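Local structure of enolase from the environmental genome shotgun sequencing of the Sargasso Sea (2QGY) at residues 340-345 with 363-368; 32-37 with 331-336; 8-13 with 41-46. The protein is of unknown function, but belongs to the enolase superfamily, binds a magnesium ion, and probably catalyses a metal-assisted reaction that begins with proton abstraction beside a carboxylate. All blocks are in the same frame, centred on the assembly; numbering follows the deposited sequence.

Overall arrangement
Two of the three contacts neighbour each other, and the third stands apart. Contact 2 is the buried one: loop 32-37, which leads into a strand of the N-terminal sheet, meets residues 331-336 of the C-terminal domain, largely through aromatic rings. Contact 1, centred 13 Å away and touching it through L343, F345 and I334, lies within the C-terminal domain and is partly buried, with backbone bonds and a histidine-carboxylate pair doing most of the work. Contact 3 belongs to the N-terminal domain, its centre about 30 Å from that of contact 2; there an aliphatic cluster faces inward while water and charged side chains occupy the outer side.

Contact 1: residues 340-345 with 363-368; sequences FCELPF and VIHEDI
C341 and I364 face each other across a single beta bridge, and two backbone hydrogen bonds, one on each side of it, hold the bridge. The amide N of H365 donates to F340 O (2.9 Å), and E342 N donates to V363 O (3.0 Å) nearly along the C=O axis. Each of these carbonyls also receives a CA-H...O contact, from I364 and C341 respectively. One water extends the pairing by donating to E342 O and accepting from V363 N, with 2.7 Å between V363 N and the water oxygen.

On the exposed side, where charged E342 is at home, H365 holds CG anti to its carbonyl carbon (chi1 -66°), and its NE2 donates to E342 OE1 (2.8 Å, 168° at the hydrogen). The acceptor lies in the plane of the imidazole, but the donor stands above the carboxylate plane, the two planes being turned 48° apart. A negative carboxylate here would be expected to favour a protonated histidine. E342 OE2 lies 3.6 Å from V363 CG1, in van der Waals contact.

The inner flank is apolar, with F340 and C341 buried. I364 CG1 touches C341 CB at 3.8 Å and approaches the edge of the F340 ring, while I368 CG2 reaches F340 CB (4.0 Å). W50 and V309 also pack on I364, and a salt bridge from E366 to K40 reaches the N-terminal domain. This is an isolated beta bridge flanked by a His-carboxylate hydrogen bond, with H365 at the N-cap position of helix 366-371.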
# COMPACT_ATOMS: atom_id res chain seq x y z
N PHE A 340 12.64 13.89 24.46
CA PHE A 340 12.97 12.50 24.76
C PHE A 340 14.27 12.02 24.10
O PHE A 340 14.71 10.92 24.38
CB PHE A 340 11.78 11.58 24.40
CG PHE A 340 11.45 11.59 22.92
CD1 PHE A 340 12.11 10.73 22.05
CD2 PHE A 340 10.50 12.47 22.42
CE1 PHE A 340 11.81 10.74 20.68
CE2 PHE A 340 10.19 12.49 21.06
CZ PHE A 340 10.85 11.63 20.19
N CYS A 341 14.86 12.82 23.22
CA CYS A 341 16.06 12.36 22.49
C CYS A 341 17.14 13.43 22.55
O CYS A 341 16.86 14.59 22.29
CB CYS A 341 15.73 12.07 21.01
SG CYS A 341 17.12 11.47 19.99
N GLU A 342 18.36 13.03 22.91
CA GLU A 342 19.52 13.91 22.77
C GLU A 342 19.95 13.81 21.31
O GLU A 342 20.69 12.91 20.92
CB GLU A 342 20.63 13.51 23.75
CG GLU A 342 20.22 13.72 25.22
CD GLU A 342 21.15 13.09 26.28
OE1 GLU A 342 20.69 12.97 27.43
OE2 GLU A 342 22.32 12.69 25.98
N LEU A 343 19.42 14.71 20.49
CA LEU A 343 19.50 14.54 19.03
C LEU A 343 20.92 14.35 18.52
O LEU A 343 21.83 15.04 18.98
CB LEU A 343 18.86 15.73 18.30
CG LEU A 343 17.41 16.06 18.64
CD1 LEU A 343 16.93 17.20 17.74
CD2 LEU A 343 16.51 14.84 18.49
N PRO A 344 21.11 13.41 17.58
CA PRO A 344 22.48 13.10 17.11
C PRO A 344 22.99 14.03 15.99
O PRO A 344 23.91 13.67 15.24
CB PRO A 344 22.33 11.67 16.61
CG PRO A 344 20.97 11.62 16.05
CD PRO A 344 20.11 12.56 16.90
N PHE A 345 22.40 15.21 15.88
CA PHE A 345 22.85 16.19 14.91
C PHE A 345 22.57 17.58 15.47
O PHE A 345 21.73 17.74 16.36
CB PHE A 345 22.11 15.98 13.57
CG PHE A 345 20.61 16.03 13.70
CD1 PHE A 345 19.92 17.24 13.58
CD2 PHE A 345 19.87 14.86 13.94
CE1 PHE A 345 18.50 17.29 13.72
CE2 PHE A 345 18.47 14.91 14.07
CZ PHE A 345 17.79 16.13 13.96
N VAL A 363 20.18 8.47 21.40
CA VAL A 363 20.15 8.44 22.85
C VAL A 363 18.76 8.89 23.26
O VAL A 363 18.44 10.07 23.16
CB VAL A 363 21.21 9.42 23.45
CG1 VAL A 363 21.13 9.46 25.00
CG2 VAL A 363 22.63 9.04 23.02
N ILE A 364 17.93 7.95 23.69
CA ILE A 364 16.53 8.26 24.02
C ILE A 364 16.26 7.92 25.49
O ILE A 364 16.67 6.87 25.98
CB ILE A 364 15.54 7.53 23.08
CG1 ILE A 364 15.39 8.32 21.76
CG2 ILE A 364 14.14 7.38 23.69
CD1 ILE A 364 14.62 7.51 20.73
N HIS A 365 15.55 8.84 26.15
CA HIS A 365 15.11 8.65 27.52
C HIS A 365 13.75 7.99 27.46
O HIS A 365 12.72 8.64 27.25
CB HIS A 365 15.05 10.00 28.22
CG HIS A 365 16.38 10.65 28.39
ND1 HIS A 365 17.00 10.75 29.62
CD2 HIS A 365 17.22 11.23 27.50
CE1 HIS A 365 18.16 11.37 29.48
NE2 HIS A 365 18.32 11.67 28.20
N GLU A 366 13.75 6.67 27.63
CA GLU A 366 12.56 5.87 27.36
C GLU A 366 11.40 6.19 28.29
O GLU A 366 10.24 6.05 27.91
CB GLU A 366 12.87 4.38 27.43
CG GLU A 366 13.74 3.93 26.29
CD GLU A 366 14.21 2.49 26.40
OE1 GLU A 366 13.45 1.62 26.87
OE2 GLU A 366 15.36 2.26 25.99
N ASP A 367 11.70 6.63 29.51
CA ASP A 367 10.60 6.95 30.43
C ASP A 367 9.85 8.19 29.97
O ASP A 367 8.63 8.24 30.08
CB ASP A 367 11.06 6.99 31.90
CG ASP A 367 11.38 5.59 32.46
OD1 ASP A 367 10.99 4.55 31.84
OD2 ASP A 367 12.02 5.53 33.54
N ILE A 368 10.58 9.15 29.39
CA ILE A 368 9.94 10.34 28.82
C ILE A 368 9.14 10.00 27.55
O ILE A 368 8.00 10.46 27.37
CB ILE A 368 10.95 11.51 28.55
CG1 ILE A 368 11.61 11.92 29.88
CG2 ILE A 368 10.22 12.70 27.88
CD1 ILE A 368 12.62 13.04 29.82
O HOH W 1 20.31 10.66 19.89

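Contact 2: residues 32-37 with 331-336; sequences NTKKFI and PDYINF
F36 and Y333 form the tight part of this contact as an offset edge-to-face pair, the edge of F36 turned toward the face of Y333. Their planes stand at 74° with centroids 5.5 Å apart, and F36 CZ comes within 3.6 Å of Y333 CE2. The next atom round the F36 rim, CE2, lies 3.7 Å from F336 CE2, where the two phenylalanines slide past each other in opposite directions. F36 thus pushes one edge against both rings, a place suited to a flat, wholly apolar side chain. K34 O sits over the centre of one of its faces.

T33 completes the packing with its methyl. With CG2 anti to the carbonyl carbon, the methyl lies over one face of F336, a CH-pi contact 4.3 Å from the centroid, and also touches Y333 CE1. Its OG1 hydrogen-bonds instead with the backbone N of H24, so threonine serves both an aromatic surface and a polar loop.

The other side is looser and polar. Y333 OH accepts from K34 N at 3.2 Å, a fairly long bond; its strongest polar partner is W304, outside the two segments. A single ordered water, 2.6 Å from Y333 OH, donates to N32 O and so links the two. Tyrosine suits this position because its ring joins the aromatic cluster while its hydroxyl meets polar groups.

K34 leads its ammonium away to the backbone oxygens of S55 and W304, its side chain about 11 Å from the bound magnesium ion, consistent with the N-terminal domain lying against the metal-bearing barrel. Y333 O accepts from S337 within helix 334-338. F36 packs on E52 of strand 48-53 and its N bonds to T21 of strand 13-21, so T33, K34 N and F36, meeting Y333 and F336, join the N-terminal sheet to the C-terminal domain.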
# COMPACT_ATOMS: atom_id res chain seq x y z
N ASN A 32 -0.16 20.63 15.87
CA ASN A 32 -0.12 19.38 16.65
C ASN A 32 0.94 18.53 15.97
O ASN A 32 1.06 18.54 14.73
CB ASN A 32 -1.47 18.64 16.64
CG ASN A 32 -2.63 19.51 17.13
OD1 ASN A 32 -2.59 20.05 18.23
ND2 ASN A 32 -3.67 19.64 16.29
N THR A 33 1.77 17.87 16.76
CA THR A 33 2.65 16.84 16.22
C THR A 33 1.79 15.66 15.81
O THR A 33 0.76 15.39 16.42
CB THR A 33 3.68 16.40 17.25
OG1 THR A 33 2.97 15.82 18.36
CG2 THR A 33 4.49 17.61 17.70
N LYS A 34 2.19 14.96 14.74
CA LYS A 34 1.48 13.73 14.38
C LYS A 34 1.90 12.68 15.41
O LYS A 34 2.88 12.88 16.13
CB LYS A 34 1.86 13.28 12.95
CG LYS A 34 3.34 13.15 12.74
CD LYS A 34 3.80 12.73 11.31
CE LYS A 34 3.06 11.50 10.83
NZ LYS A 34 3.75 10.77 9.72
N LYS A 35 1.17 11.57 15.47
CA LYS A 35 1.61 10.42 16.27
C LYS A 35 2.84 9.79 15.58
O LYS A 35 2.83 9.58 14.35
CB LYS A 35 0.49 9.39 16.42
CG LYS A 35 -0.80 9.96 17.00
CD LYS A 35 -1.77 8.84 17.39
CE LYS A 35 -3.06 9.38 18.04
NZ LYS A 35 -3.83 10.28 17.14
N PHE A 36 3.91 9.53 16.34
CA PHE A 36 5.09 8.87 15.78
C PHE A 36 5.10 7.40 16.24
O PHE A 36 4.54 7.09 17.28
CB PHE A 36 6.37 9.59 16.25
CG PHE A 36 6.36 11.08 15.98
CD1 PHE A 36 6.20 11.56 14.69
CD2 PHE A 36 6.56 11.99 17.01
CE1 PHE A 36 6.25 12.95 14.43
CE2 PHE A 36 6.60 13.35 16.77
CZ PHE A 36 6.44 13.84 15.48
N ILE A 37 5.75 6.54 15.46
CA ILE A 37 5.90 5.13 15.77
C ILE A 37 7.39 4.88 15.81
O ILE A 37 8.05 4.87 14.79
CB ILE A 37 5.26 4.25 14.67
CG1 ILE A 37 3.78 4.63 14.49
CG2 ILE A 37 5.51 2.75 14.98
CD1 ILE A 37 3.10 3.98 13.23
N PRO A 331 11.00 22.33 11.61
CA PRO A 331 11.64 23.00 12.73
C PRO A 331 10.80 22.89 14.01
O PRO A 331 11.38 22.73 15.08
CB PRO A 331 11.76 24.45 12.27
CG PRO A 331 11.90 24.35 10.78
CD PRO A 331 10.84 23.24 10.46
N ASP A 332 9.47 22.90 13.89
CA ASP A 332 8.59 22.87 15.08
C ASP A 332 8.58 21.52 15.79
O ASP A 332 8.08 21.41 16.90
CB ASP A 332 7.17 23.34 14.76
CG ASP A 332 6.52 22.56 13.60
OD1 ASP A 332 7.13 22.48 12.51
OD2 ASP A 332 5.40 22.07 13.79
N TYR A 333 9.12 20.49 15.15
CA TYR A 333 9.27 19.18 15.76
C TYR A 333 10.62 19.01 16.48
O TYR A 333 10.88 17.97 17.14
CB TYR A 333 9.16 18.11 14.67
CG TYR A 333 7.75 17.82 14.17
CD1 TYR A 333 6.67 18.67 14.45
CD2 TYR A 333 7.49 16.68 13.40
CE1 TYR A 333 5.35 18.38 13.98
CE2 TYR A 333 6.21 16.39 12.93
CZ TYR A 333 5.15 17.22 13.23
OH TYR A 333 3.88 16.89 12.76
N ILE A 334 11.51 20.00 16.33
CA ILE A 334 12.84 19.83 16.91
C ILE A 334 12.83 19.81 18.45
O ILE A 334 13.34 18.87 19.05
CB ILE A 334 13.84 20.88 16.40
CG1 ILE A 334 14.07 20.73 14.88
CG2 ILE A 334 15.15 20.77 17.18
CD1 ILE A 334 15.03 19.60 14.47
N ASN A 335 12.26 20.82 19.09
CA ASN A 335 12.32 20.81 20.56
C ASN A 335 11.36 19.79 21.15
O ASN A 335 11.64 19.22 22.21
CB ASN A 335 12.05 22.19 21.14
CG ASN A 335 13.14 23.18 20.78
OD1 ASN A 335 14.33 22.85 20.73
ND2 ASN A 335 12.74 24.41 20.53
N PHE A 336 10.26 19.50 20.45
CA PHE A 336 9.44 18.39 20.87
C PHE A 336 10.27 17.09 20.96
O PHE A 336 10.18 16.33 21.92
CB PHE A 336 8.25 18.13 19.95
CG PHE A 336 7.46 16.94 20.39
CD1 PHE A 336 6.60 17.05 21.48
CD2 PHE A 336 7.61 15.70 19.76
CE1 PHE A 336 5.90 15.98 21.92
CE2 PHE A 336 6.91 14.61 20.21
CZ PHE A 336 6.05 14.73 21.30
O HOH W 2 2.42 19.04 12.37

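Contact 3: residues 8-13 with 41-46; sequences ISIGKL and ITTEDG
L13 and T43 form an antiparallel non-hydrogen-bonded pair, with CA atoms 4.1 Å apart and side chains diverging, where the touching parts of the two chains run 100° apart. Beyond it, E44 N donates to K12 O at 2.9 Å.

The inner side chains are aliphatic. I10 and T43 cross at about a right angle, their CG2 methyls meeting at 3.6 Å. The same threonine methyl approaches L13 CD2, which also packs on I41 CG2 (3.8 Å). The beta-branched I10, I41 and T43 suit this point because their CG2 methyls sit next to the backbone, and L13 reaches across to those of I41 and T43 with its CD2. L13 continues onto F71 and I74 of helix 60-74, and I10 onto L112 and S116 of helix 99-120.

T43 turns its other branch to the polar side. OG1 lies between the backbone N and the carbonyl carbon (chi1 71°), where it is 2.8 Å from a water that donates to I10 O, and it also bonds with I47 N. A second water donates to I10 O and accepts from D45 N, with 3.1 Å between that N and the water oxygen, so solvent fills out the polar link between loop and turn.

Toward the solvent side, K12 and E44 lie side by side. E44 OE1 comes 3.8 Å from K12 CB, yet K12 NZ and E44 OE2 are 5.8 Å apart, so any attraction between the opposite charges would act only at a distance; they form no salt bridge. G46 N bonds back to T43 O, closing a type I beta turn over T43-G46; the whole is typical of the end of an antiparallel sheet, where the turn links strands 37-43 and 48-53 of the enolase-type N-terminal domain.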
# COMPACT_ATOMS: atom_id res chain seq x y z
N ILE A 8 26.50 -8.12 7.57
CA ILE A 8 26.93 -8.14 8.98
C ILE A 8 26.00 -9.07 9.77
O ILE A 8 24.79 -8.92 9.72
CB ILE A 8 26.91 -6.72 9.56
CG1 ILE A 8 27.99 -5.87 8.88
CG2 ILE A 8 27.09 -6.77 11.10
CD1 ILE A 8 27.93 -4.38 9.22
N SER A 9 26.57 -10.04 10.49
CA SER A 9 25.76 -10.97 11.24
C SER A 9 25.23 -10.32 12.51
O SER A 9 26.00 -9.80 13.32
CB SER A 9 26.51 -12.26 11.57
OG SER A 9 25.60 -13.16 12.22
N ILE A 10 23.91 -10.34 12.66
CA ILE A 10 23.22 -9.73 13.79
C ILE A 10 22.83 -10.81 14.80
O ILE A 10 22.86 -10.57 16.00
CB ILE A 10 21.95 -8.93 13.30
CG1 ILE A 10 22.39 -7.64 12.58
CG2 ILE A 10 20.98 -8.63 14.44
CD1 ILE A 10 21.26 -6.95 11.80
N GLY A 11 22.44 -11.99 14.30
CA GLY A 11 22.03 -13.10 15.17
C GLY A 11 20.54 -13.09 15.44
O GLY A 11 19.78 -12.44 14.72
N LYS A 12 20.11 -13.82 16.48
CA LYS A 12 18.71 -13.88 16.87
C LYS A 12 18.29 -12.58 17.58
O LYS A 12 19.10 -11.93 18.22
CB LYS A 12 18.43 -15.08 17.78
CG LYS A 12 18.49 -16.45 17.11
CD LYS A 12 17.65 -17.47 17.88
CE LYS A 12 18.35 -18.82 18.03
NZ LYS A 12 17.90 -19.86 17.06
N LEU A 13 17.01 -12.22 17.45
CA LEU A 13 16.49 -11.04 18.14
C LEU A 13 15.80 -11.49 19.38
O LEU A 13 15.16 -12.54 19.39
CB LEU A 13 15.49 -10.28 17.25
CG LEU A 13 15.96 -9.86 15.85
CD1 LEU A 13 14.87 -9.08 15.14
CD2 LEU A 13 17.27 -9.01 15.92
N ILE A 41 14.68 -2.59 19.01
CA ILE A 41 14.89 -4.03 18.90
C ILE A 41 16.17 -4.31 19.68
O ILE A 41 17.14 -3.56 19.54
CB ILE A 41 15.05 -4.45 17.42
CG1 ILE A 41 13.68 -4.39 16.70
CG2 ILE A 41 15.69 -5.84 17.31
CD1 ILE A 41 13.71 -4.82 15.24
N THR A 42 16.16 -5.36 20.50
CA THR A 42 17.37 -5.83 21.21
C THR A 42 17.73 -7.22 20.68
O THR A 42 16.86 -8.10 20.59
CB THR A 42 17.13 -5.93 22.74
OG1 THR A 42 16.54 -4.71 23.21
CG2 THR A 42 18.49 -6.15 23.49
N THR A 43 18.98 -7.40 20.29
CA THR A 43 19.40 -8.72 19.83
C THR A 43 19.70 -9.61 21.04
O THR A 43 19.81 -9.14 22.17
CB THR A 43 20.66 -8.67 18.96
OG1 THR A 43 21.80 -8.35 19.78
CG2 THR A 43 20.51 -7.64 17.82
N GLU A 44 19.90 -10.89 20.76
CA GLU A 44 20.29 -11.88 21.77
C GLU A 44 21.62 -11.52 22.44
O GLU A 44 21.84 -11.82 23.63
CB GLU A 44 20.38 -13.25 21.10
CG GLU A 44 20.26 -14.40 22.04
CD GLU A 44 19.98 -15.70 21.31
OE1 GLU A 44 20.85 -16.15 20.51
OE2 GLU A 44 18.88 -16.26 21.54
N ASP A 45 22.51 -10.87 21.70
CA ASP A 45 23.79 -10.42 22.25
C ASP A 45 23.73 -9.07 22.97
O ASP A 45 24.74 -8.57 23.47
CB ASP A 45 24.86 -10.43 21.16
CG ASP A 45 25.12 -11.84 20.62
OD1 ASP A 45 24.94 -12.82 21.36
OD2 ASP A 45 25.51 -11.96 19.43
N GLY A 46 22.54 -8.49 23.04
CA GLY A 46 22.31 -7.29 23.85
C GLY A 46 22.51 -5.97 23.13
O GLY A 46 22.59 -4.92 23.76
O HOH W 3 23.80 -8.67 17.82
O HOH W 4 22.33 -11.65 18.66